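Local structure of formate dehydrogenase (Staphylococcus aureus, 6TTB) at residues 33-39 with 86-92; 94-99 with 303-307; 139-143 with 335-340. The protein oxidises formate with NAD as the hydride acceptor, probably releasing carbon dioxide and NADH, as NAD-dependent formate dehydrogenases of the D-2-hydroxyacid dehydrogenase family do. All blocks are in the same frame, centred on the assembly; numbering follows the deposited sequence.

From the N terminus, strand 34-38 runs into a long excursion that includes helix 59-64 and strand 69-73. Contact 1 closes this loop when strand 89-92 settles parallel beside 34-38. The chain then passes at once into 94-99, whose partner 303-307 comes after most of the NAD-binding domain, in the loop between strands 294-299 and 319-321, so contact 2 ties one domain to a loop of the other. Contact 3 opens at 139-143 and closes at 335-340, on the helix that returns to the first domain. Contacts 2 and 3 therefore cross, while contact 1 precedes both in series. Contacts 1 and 2 touch directly, through S92 with A98 and L38 with Y96; contact 3 centres about 17 Å from contact 1's centre.

Contact 1 (33-39 with 86-92); sequences MKIVALF and DMDVIIS
A salt bridge marks the N-terminal end of this strand pair, K34 NZ to D86 OD2 at 3.2 Å. Beside it D88 (chi1 m) accepts K34 N on OD1 at 2.9 Å, its other oxygen pairing with K112, while D88 N donates to K34 O at 2.8 Å. From there strands 34-38 and 89-92 run parallel, 20° apart with axes 4.7 Å from each other, in extended beta conformation. The register is I35 with V89, V36 with I90 and A37 with I91. V36 N reaches V89 O and L38 N reaches I91 O, each at 2.9 Å; I91 N to V36 O, at 2.8 Å, is bent and weak. I35, A37, V89 and I91 share one face, with I35 CG2 3.7 Å from I91 CD1, and helix 330-348 covers V89 and I91. On the other face V36 CB lies 4.0 Å from I90 CD1. Branched aliphatic residues suit this buried parallel sheet, strand 34-38 lying between 69-73 and 89-92; the charged residues gather at the pair's partly exposed N-terminal end, while its interior is apolar.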
loop_
_atom_site.group_PDB
_atom_site.type_symbol
_atom_site.label_atom_id
_atom_site.label_comp_id
_atom_site.label_asym_id
_atom_site.label_seq_id
_atom_site.Cartn_x
_atom_site.Cartn_y
_atom_site.Cartn_z
ATOM N N MET A 33 44.918 -9.358 3.090
ATOM C CA MET A 33 43.692 -10.016 2.526
ATOM C C MET A 33 43.050 -9.091 1.517
ATOM O O MET A 33 43.062 -7.883 1.712
ATOM C CB MET A 33 42.681 -10.269 3.628
ATOM C CG MET A 33 43.140 -11.307 4.537
ATOM S SD MET A 33 41.849 -12.489 4.789
ATOM C CE MET A 33 42.212 -12.979 6.487
ATOM N N LYS A 34 42.548 -9.669 0.418
ATOM C CA LYS A 34 41.958 -8.876 -0.657
ATOM C C LYS A 34 40.462 -9.123 -0.683
ATOM O O LYS A 34 40.032 -10.265 -0.681
ATOM C CB LYS A 34 42.620 -9.173 -1.989
ATOM C CG LYS A 34 41.955 -8.593 -3.220
ATOM C CD LYS A 34 41.983 -9.606 -4.323
ATOM C CE LYS A 34 41.876 -8.996 -5.692
ATOM N NZ LYS A 34 43.149 -9.130 -6.416
ATOM N N ILE A 35 39.700 -8.034 -0.593
ATOM C CA ILE A 35 38.259 -8.033 -0.407
ATOM C C ILE A 35 37.625 -7.444 -1.650
ATOM O O ILE A 35 37.870 -6.294 -1.980
ATOM C CB ILE A 35 37.830 -7.161 0.809
ATOM C CG1 ILE A 35 38.163 -7.784 2.173
ATOM C CG2 ILE A 35 36.331 -6.913 0.712
ATOM C CD1 ILE A 35 39.540 -8.332 2.288
ATOM N N VAL A 36 36.723 -8.191 -2.254
ATOM C CA VAL A 36 36.085 -7.724 -3.476
ATOM C C VAL A 36 34.617 -7.472 -3.186
ATOM O O VAL A 36 33.946 -8.297 -2.492
ATOM C CB VAL A 36 36.230 -8.726 -4.622
ATOM C CG1 VAL A 36 36.226 -8.043 -5.939
ATOM C CG2 VAL A 36 37.470 -9.536 -4.497
ATOM N N ALA A 37 34.113 -6.337 -3.711
ATOM C CA ALA A 37 32.718 -6.014 -3.473
ATOM C C ALA A 37 32.016 -5.709 -4.795
ATOM O O ALA A 37 32.643 -5.115 -5.709
ATOM C CB ALA A 37 32.620 -4.885 -2.490
ATOM N N LEU A 38 30.753 -6.191 -4.918
ATOM C CA LEU A 38 29.907 -5.743 -5.983
ATOM C C LEU A 38 28.666 -5.059 -5.430
ATOM O O LEU A 38 27.867 -5.619 -4.667
ATOM C CB LEU A 38 29.535 -6.867 -6.932
ATOM C CG LEU A 38 28.594 -6.398 -8.048
ATOM C CD1 LEU A 38 29.373 -5.634 -9.152
ATOM C CD2 LEU A 38 27.794 -7.553 -8.630
ATOM N N PHE A 39 28.488 -3.835 -5.888
ATOM C CA PHE A 39 27.461 -2.975 -5.395
ATOM C C PHE A 39 26.820 -2.262 -6.568
ATOM O O PHE A 39 27.447 -2.067 -7.607
ATOM C CB PHE A 39 28.114 -1.978 -4.489
ATOM C CG PHE A 39 28.587 -2.567 -3.200
ATOM C CD1 PHE A 39 27.839 -3.503 -2.534
ATOM C CD2 PHE A 39 29.687 -2.036 -2.551
ATOM C CE1 PHE A 39 28.186 -3.905 -1.254
ATOM C CE2 PHE A 39 30.070 -2.487 -1.296
ATOM C CZ PHE A 39 29.310 -3.405 -0.647
ATOM N N ASP A 86 42.415 -14.513 -6.654
ATOM C CA ASP A 86 43.085 -13.950 -5.494
ATOM C C ASP A 86 42.112 -13.331 -4.496
ATOM O O ASP A 86 42.450 -13.142 -3.342
ATOM C CB ASP A 86 44.285 -13.081 -5.864
ATOM C CG ASP A 86 44.067 -12.227 -7.104
ATOM O OD1 ASP A 86 42.930 -12.267 -7.645
ATOM O OD2 ASP A 86 45.018 -11.471 -7.488
ATOM N N MET A 87 40.876 -13.147 -4.879
ATOM C CA MET A 87 39.984 -12.619 -3.869
ATOM C C MET A 87 39.971 -13.536 -2.636
ATOM O O MET A 87 39.919 -14.752 -2.756
ATOM C CB MET A 87 38.585 -12.420 -4.427
ATOM C CG MET A 87 37.864 -13.667 -4.690
ATOM S SD MET A 87 36.223 -13.328 -5.453
ATOM C CE MET A 87 35.474 -14.899 -5.051
ATOM N N ASP A 88 40.051 -12.924 -1.448
ATOM C CA ASP A 88 40.011 -13.634 -0.166
ATOM C C ASP A 88 38.567 -13.682 0.347
ATOM O O ASP A 88 38.167 -14.611 1.051
ATOM C CB ASP A 88 40.830 -12.891 0.878
ATOM C CG ASP A 88 42.309 -13.173 0.792
ATOM O OD1 ASP A 88 43.024 -12.458 0.013
ATOM O OD2 ASP A 88 42.743 -14.055 1.517
ATOM N N VAL A 89 37.799 -12.652 -0.001
ATOM C CA VAL A 89 36.455 -12.469 0.516
ATOM C C VAL A 89 35.644 -11.749 -0.550
ATOM O O VAL A 89 36.076 -10.711 -1.087
ATOM C CB VAL A 89 36.443 -11.638 1.820
ATOM C CG1 VAL A 89 35.021 -11.300 2.212
ATOM C CG2 VAL A 89 37.193 -12.308 2.974
ATOM N N ILE A 90 34.474 -12.299 -0.863
ATOM C CA ILE A 90 33.591 -11.627 -1.790
ATOM C C ILE A 90 32.406 -11.047 -0.996
ATOM O O ILE A 90 31.999 -11.594 0.067
ATOM C CB ILE A 90 33.124 -12.597 -2.871
ATOM C CG1 ILE A 90 32.243 -11.909 -3.917
ATOM C CG2 ILE A 90 32.436 -13.828 -2.243
ATOM C CD1 ILE A 90 33.026 -11.068 -4.924
ATOM N N ILE A 91 31.873 -9.923 -1.516
ATOM C CA ILE A 91 30.784 -9.252 -0.840
ATOM C C ILE A 91 29.765 -8.753 -1.857
ATOM O O ILE A 91 30.131 -8.097 -2.828
ATOM C CB ILE A 91 31.325 -8.117 0.042
ATOM C CG1 ILE A 91 32.222 -8.668 1.174
ATOM C CG2 ILE A 91 30.159 -7.388 0.623
ATOM C CD1 ILE A 91 32.957 -7.577 2.029
ATOM N N SER A 92 28.488 -9.026 -1.605
ATOM C CA SER A 92 27.427 -8.410 -2.405
ATOM C C SER A 92 26.093 -8.464 -1.660
ATOM O O SER A 92 25.992 -9.126 -0.630
ATOM C CB SER A 92 27.285 -9.067 -3.752
ATOM O OG SER A 92 26.710 -10.340 -3.588
#

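Contact 2 (94-99 with 303-307); sequences PFYPAY and YPQPA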
loop_
_atom_site.group_PDB
_atom_site.type_symbol
_atom_site.label_atom_id
_atom_site.label_comp_id
_atom_site.label_asym_id
_atom_site.label_seq_id
_atom_site.Cartn_x
_atom_site.Cartn_y
_atom_site.Cartn_z
ATOM N N PRO A 94 21.721 -9.103 -1.967
ATOM C CA PRO A 94 20.789 -9.919 -2.743
ATOM C C PRO A 94 20.082 -9.098 -3.830
ATOM O O PRO A 94 19.656 -9.638 -4.872
ATOM C CB PRO A 94 19.734 -10.441 -1.742
ATOM C CG PRO A 94 20.222 -9.947 -0.345
ATOM C CD PRO A 94 21.335 -8.937 -0.570
ATOM N N PHE A 95 19.978 -7.776 -3.572
ATOM C CA PHE A 95 19.357 -6.837 -4.473
ATOM C C PHE A 95 20.160 -6.730 -5.772
ATOM O O PHE A 95 19.663 -6.247 -6.784
ATOM C CB PHE A 95 19.189 -5.505 -3.764
ATOM C CG PHE A 95 18.960 -5.594 -2.283
ATOM C CD1 PHE A 95 17.768 -6.122 -1.754
ATOM C CD2 PHE A 95 19.883 -5.039 -1.395
ATOM C CE1 PHE A 95 17.544 -6.126 -0.377
ATOM C CE2 PHE A 95 19.670 -5.089 -0.018
ATOM C CZ PHE A 95 18.501 -5.621 0.479
ATOM N N TYR A 96 21.391 -7.203 -5.754
ATOM C CA TYR A 96 22.295 -6.946 -6.862
ATOM C C TYR A 96 23.505 -7.870 -6.703
ATOM O O TYR A 96 24.573 -7.441 -6.231
ATOM C CB TYR A 96 22.634 -5.442 -6.917
ATOM C CG TYR A 96 23.403 -4.987 -8.128
ATOM C CD1 TYR A 96 24.768 -5.092 -8.157
ATOM C CD2 TYR A 96 22.775 -4.449 -9.247
ATOM C CE1 TYR A 96 25.503 -4.614 -9.225
ATOM C CE2 TYR A 96 23.492 -4.017 -10.358
ATOM C CZ TYR A 96 24.867 -4.097 -10.333
ATOM O OH TYR A 96 25.645 -3.714 -11.391
ATOM N N PRO A 97 23.319 -9.184 -6.929
ATOM C CA PRO A 97 24.239 -10.182 -6.402
ATOM C C PRO A 97 25.355 -10.535 -7.358
ATOM O O PRO A 97 25.200 -10.517 -8.589
ATOM C CB PRO A 97 23.358 -11.402 -6.103
ATOM C CG PRO A 97 22.204 -11.257 -7.116
ATOM C CD PRO A 97 22.156 -9.788 -7.549
ATOM N N ALA A 98 26.497 -10.739 -6.775
ATOM C CA ALA A 98 27.579 -11.414 -7.443
ATOM C C ALA A 98 27.384 -12.913 -7.250
ATOM O O ALA A 98 27.540 -13.416 -6.123
ATOM C CB ALA A 98 28.877 -10.943 -6.850
ATOM N N TYR A 99 26.967 -13.599 -8.341
ATOM C CA TYR A 99 26.694 -15.027 -8.292
ATOM C C TYR A 99 27.985 -15.808 -8.078
ATOM O O TYR A 99 28.954 -15.651 -8.823
ATOM C CB TYR A 99 25.930 -15.486 -9.519
ATOM C CG TYR A 99 24.458 -15.159 -9.454
ATOM C CD1 TYR A 99 23.576 -15.874 -8.616
ATOM C CD2 TYR A 99 23.934 -14.099 -10.203
ATOM C CE1 TYR A 99 22.228 -15.526 -8.526
ATOM C CE2 TYR A 99 22.575 -13.777 -10.165
ATOM C CZ TYR A 99 21.721 -14.478 -9.314
ATOM O OH TYR A 99 20.388 -14.122 -9.280
ATOM N N TYR A 303 12.861 -13.995 -9.583
ATOM C CA TYR A 303 13.752 -15.027 -10.161
ATOM C C TYR A 303 13.988 -14.811 -11.681
ATOM O O TYR A 303 13.101 -15.027 -12.536
ATOM C CB TYR A 303 13.281 -16.455 -9.814
ATOM C CG TYR A 303 14.304 -17.515 -10.169
ATOM C CD1 TYR A 303 15.596 -17.480 -9.627
ATOM C CD2 TYR A 303 14.031 -18.516 -11.121
ATOM C CE1 TYR A 303 16.593 -18.350 -10.069
ATOM C CE2 TYR A 303 15.018 -19.405 -11.553
ATOM C CZ TYR A 303 16.308 -19.313 -11.031
ATOM O OH TYR A 303 17.275 -20.214 -11.415
ATOM N N PRO A 304 15.228 -14.503 -12.115
ATOM C CA PRO A 304 16.342 -14.233 -11.207
ATOM C C PRO A 304 16.472 -12.739 -10.881
ATOM O O PRO A 304 15.662 -11.934 -11.306
ATOM C CB PRO A 304 17.468 -14.594 -12.158
ATOM C CG PRO A 304 17.020 -13.912 -13.441
ATOM C CD PRO A 304 15.617 -14.427 -13.547
ATOM N N GLN A 305 17.509 -12.381 -10.132
ATOM C CA GLN A 305 17.777 -10.998 -9.867
ATOM C C GLN A 305 19.207 -10.765 -10.268
ATOM O O GLN A 305 20.035 -11.642 -10.033
ATOM C CB GLN A 305 17.661 -10.716 -8.375
ATOM C CG GLN A 305 16.241 -10.823 -7.879
ATOM C CD GLN A 305 15.957 -10.062 -6.600
ATOM O OE1 GLN A 305 14.804 -10.032 -6.117
ATOM N NE2 GLN A 305 17.001 -9.465 -6.028
ATOM N N PRO A 306 19.524 -9.620 -10.925
ATOM C CA PRO A 306 18.499 -8.612 -11.240
ATOM C C PRO A 306 17.439 -9.197 -12.143
ATOM O O PRO A 306 17.720 -10.056 -12.917
ATOM C CB PRO A 306 19.226 -7.496 -11.972
ATOM C CG PRO A 306 20.717 -7.722 -11.586
ATOM C CD PRO A 306 20.881 -9.216 -11.315
ATOM N N ALA A 307 16.205 -8.755 -11.981
ATOM C CA ALA A 307 15.146 -9.065 -12.911
ATOM C C ALA A 307 15.536 -8.588 -14.313
ATOM O O ALA A 307 15.867 -7.420 -14.539
ATOM C CB ALA A 307 13.844 -8.470 -12.433
#
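Neither segment is a regular helix or strand. P94 and F95 have helix-like backbone angles, after which Y96 (phi -167°) opens the chain into the extended run P97-Y99. In 303-307 the peptide bonds before P304 and P306 are both cis, so extended Q305 sits between two sharp kinks, a geometry that proline makes accessible. Y99 OH donates to Q305 O at 2.6 Å: tyrosine, with chi1 m, is long enough to carry its hydroxyl to the opposite backbone. Q305 points its side chain toward 94-99 and has the largest covered area here. Its NE2 ends 2.9 Å from P94 O and is hydrogen-bonded to H324, while OE1 accepts from W302 N, so both ends of the amide are satisfied. P97 CD and P306 CD meet at 4.0 Å, two rigid rings that pack without needing polar partners. The CA-to-CB bond of F95 points away from 303-307; its ring touches NAD and stands edge-to-face with H324; W174 of the second subunit bonds F95 O and packs on Q305 and P306. The contact thus bridges the two domains at the cofactor cleft, where enzymes of the D-2-hydroxyacid dehydrogenase family characteristically place their active site.

Contact 3 (139-143 with 335-340); sequences VTGSN and RIEDGV. With NAD (nicotinamide-adenine-dinucleotide), chain C.
A glycine leaves room for a valine here: a CB on G339 would clash with V139 CG1, which instead lies 3.9 Å from G339 CA. Segment 139-143 folds as a type II turn from V139 to S142, closed by S142 N to V139 O at 3.2 Å. G141, at phi 102° and psi -28°, holds a position where a side chain would jam against the preceding carbonyl. S142 adopts chi1 p, which lets OG bond back to V139 O at 3.1 Å. Residues 335-340 are helical. In register, V139 faces G339 (CA-CA 5.6 Å) and S142 faces R335 (5.1 Å). R335 brings NE and NH2 each to 3.3 Å from S142 O, both weak hydrogen bonds; its long side chain also lets NH2 form a salt bridge with E185 of the second subunit. I336 CG1 sits 3.6 Å from S142 OG, an aliphatic cover for the turn. N143, with chi1 p, places OD1 3.1 Å from NAD C5N on the nicotinamide ring, its ND2 bonding G327 O. The turn thereby leads from strand 135-138, the outermost of its parallel sheet, into helix 144-160, with N143 at that helix's N-cap position, though its side chain makes no capping bond, and helix 330-348 packed against the turn.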
loop_
_atom_site.group_PDB
_atom_site.type_symbol
_atom_site.label_atom_id
_atom_site.label_comp_id
_atom_site.label_asym_id
_atom_site.label_seq_id
_atom_site.Cartn_x
_atom_site.Cartn_y
_atom_site.Cartn_z
ATOM N N VAL A 139 23.630 -10.822 7.181
ATOM C CA VAL A 139 23.386 -9.921 8.308
ATOM C C VAL A 139 21.959 -10.127 8.853
ATOM O O VAL A 139 21.055 -9.287 8.732
ATOM C CB VAL A 139 23.553 -8.474 7.833
ATOM C CG1 VAL A 139 23.526 -7.503 9.008
ATOM C CG2 VAL A 139 24.814 -8.304 6.984
ATOM N N THR A 140 21.756 -11.243 9.511
ATOM C CA THR A 140 20.452 -11.547 10.037
ATOM C C THR A 140 19.969 -10.347 10.850
ATOM O O THR A 140 20.726 -9.740 11.586
ATOM C CB THR A 140 20.487 -12.906 10.738
ATOM O OG1 THR A 140 21.257 -13.747 9.859
ATOM C CG2 THR A 140 19.127 -13.525 10.942
ATOM N N GLY A 141 18.706 -9.981 10.653
ATOM C CA GLY A 141 18.048 -9.066 11.561
ATOM C C GLY A 141 17.973 -7.672 10.980
ATOM O O GLY A 141 16.961 -7.003 11.127
ATOM N N SER A 142 18.946 -7.369 10.131
ATOM C CA SER A 142 19.272 -6.021 9.757
ATOM C C SER A 142 18.110 -5.288 9.039
ATOM O O SER A 142 18.156 -4.037 8.926
ATOM C CB SER A 142 20.487 -6.050 8.945
ATOM O OG SER A 142 20.166 -6.510 7.650
ATOM N N ASN A 143 17.098 -6.039 8.515
ATOM C CA ASN A 143 16.063 -5.412 7.672
ATOM C C ASN A 143 14.721 -6.156 7.763
ATOM O O ASN A 143 13.821 -6.041 6.911
ATOM C CB ASN A 143 16.531 -5.256 6.248
ATOM C CG ASN A 143 16.916 -6.595 5.667
ATOM O OD1 ASN A 143 16.403 -7.646 6.097
ATOM N ND2 ASN A 143 17.767 -6.567 4.653
ATOM N N ARG A 335 22.144 -0.554 8.936
ATOM C CA ARG A 335 22.177 -1.794 9.694
ATOM C C ARG A 335 23.107 -2.787 9.012
ATOM O O ARG A 335 24.008 -3.280 9.666
ATOM C CB ARG A 335 20.786 -2.260 10.084
ATOM C CG ARG A 335 20.480 -2.043 11.579
ATOM C CD ARG A 335 19.259 -1.156 11.970
ATOM N NE ARG A 335 18.151 -1.749 11.300
ATOM C CZ ARG A 335 17.045 -1.126 10.906
ATOM N NH1 ARG A 335 16.853 0.155 11.176
ATOM N NH2 ARG A 335 16.125 -1.805 10.223
ATOM N N ILE A 336 23.030 -2.844 7.658
ATOM C CA ILE A 336 23.831 -3.726 6.814
ATOM C C ILE A 336 25.290 -3.313 6.880
ATOM O O ILE A 336 26.122 -4.142 7.192
ATOM C CB ILE A 336 23.274 -3.727 5.375
ATOM C CG1 ILE A 336 22.007 -4.586 5.262
ATOM C CG2 ILE A 336 24.308 -4.096 4.303
ATOM C CD1 ILE A 336 21.245 -4.319 3.984
ATOM N N GLU A 337 25.586 -2.034 6.598
ATOM C CA GLU A 337 26.916 -1.504 6.746
ATOM C C GLU A 337 27.505 -1.984 8.069
ATOM O O GLU A 337 28.589 -2.546 8.080
ATOM C CB GLU A 337 26.914 -0.009 6.618
ATOM C CG GLU A 337 28.166 0.648 7.196
ATOM C CD GLU A 337 28.461 2.146 6.860
ATOM O OE1 GLU A 337 27.862 2.719 5.907
ATOM O OE2 GLU A 337 29.311 2.750 7.562
ATOM N N ASP A 338 26.767 -1.837 9.173
ATOM C CA ASP A 338 27.337 -2.138 10.494
ATOM C C ASP A 338 27.600 -3.642 10.671
ATOM O O ASP A 338 28.599 -4.013 11.314
ATOM C CB ASP A 338 26.540 -1.517 11.627
ATOM C CG ASP A 338 26.744 0.000 11.640
ATOM O OD1 ASP A 338 27.884 0.466 11.202
ATOM O OD2 ASP A 338 25.778 0.746 12.084
ATOM N N GLY A 339 26.714 -4.495 10.100
ATOM C CA GLY A 339 26.902 -5.915 10.132
ATOM C C GLY A 339 28.118 -6.345 9.305
ATOM O O GLY A 339 29.013 -7.055 9.798
ATOM N N VAL A 340 28.162 -5.917 8.033
ATOM C CA VAL A 340 29.262 -6.343 7.198
ATOM C C VAL A 340 30.550 -5.997 7.932
ATOM O O VAL A 340 31.502 -6.763 7.905
ATOM C CB VAL A 340 29.203 -5.732 5.783
ATOM C CG1 VAL A 340 30.565 -5.660 5.110
ATOM C CG2 VAL A 340 28.270 -6.503 4.896
HETATM P PA NAD C . 12.639 -16.474 9.815
HETATM O O1A NAD C . 13.580 -17.630 9.866
HETATM O O2A NAD C . 12.368 -15.612 11.033
HETATM O O5B NAD C . 11.252 -16.915 9.122
HETATM C C5B NAD C . 11.128 -18.158 8.401
HETATM C C4B NAD C . 10.156 -19.035 9.150
HETATM O O4B NAD C . 9.436 -19.809 8.171
HETATM C C3B NAD C . 10.792 -20.034 10.147
HETATM O O3B NAD C . 10.608 -19.736 11.531
HETATM C C2B NAD C . 10.196 -21.400 9.787
HETATM O O2B NAD C . 9.588 -22.050 10.885
HETATM C C1B NAD C . 9.218 -21.114 8.638
HETATM N N9A NAD C . 9.334 -22.076 7.536
HETATM C C8A NAD C . 10.360 -22.991 7.339
HETATM N N7A NAD C . 10.123 -23.840 6.366
HETATM C C5A NAD C . 8.825 -23.543 5.950
HETATM C C6A NAD C . 7.956 -24.125 4.982
HETATM N N6A NAD C . 8.234 -25.209 4.279
HETATM N N1A NAD C . 6.700 -23.621 4.891
HETATM C C2A NAD C . 6.385 -22.549 5.636
HETATM N N3A NAD C . 7.124 -21.897 6.538
HETATM C C4A NAD C . 8.337 -22.444 6.661
HETATM O O3 NAD C . 13.145 -15.524 8.690
HETATM P PN NAD C . 12.609 -14.069 8.503
HETATM O O1N NAD C . 13.634 -13.164 9.134
HETATM O O2N NAD C . 11.185 -13.995 8.972
HETATM O O5D NAD C . 12.667 -13.955 6.888
HETATM C C5D NAD C . 11.473 -14.268 6.108
HETATM C C4D NAD C . 11.899 -14.393 4.687
HETATM O O4D NAD C . 11.937 -13.062 4.117
HETATM C C3D NAD C . 13.313 -15.005 4.541
HETATM O O3D NAD C . 13.293 -16.297 3.955
HETATM C C2D NAD C . 14.105 -13.966 3.742
HETATM O O2D NAD C . 14.801 -14.458 2.605
HETATM C C1D NAD C . 13.083 -12.932 3.305
HETATM N N1N NAD C . 13.657 -11.588 3.472
HETATM C C2N NAD C . 13.694 -10.696 2.356
HETATM C C3N NAD C . 14.238 -9.399 2.492
HETATM C C7N NAD C . 14.014 -8.348 1.404
HETATM O O7N NAD C . 14.829 -7.433 1.290
HETATM N N7N NAD C . 12.921 -8.436 0.620
HETATM C C4N NAD C . 14.962 -9.100 3.705
HETATM C C5N NAD C . 14.942 -10.009 4.785
HETATM C C6N NAD C . 14.309 -11.259 4.635
#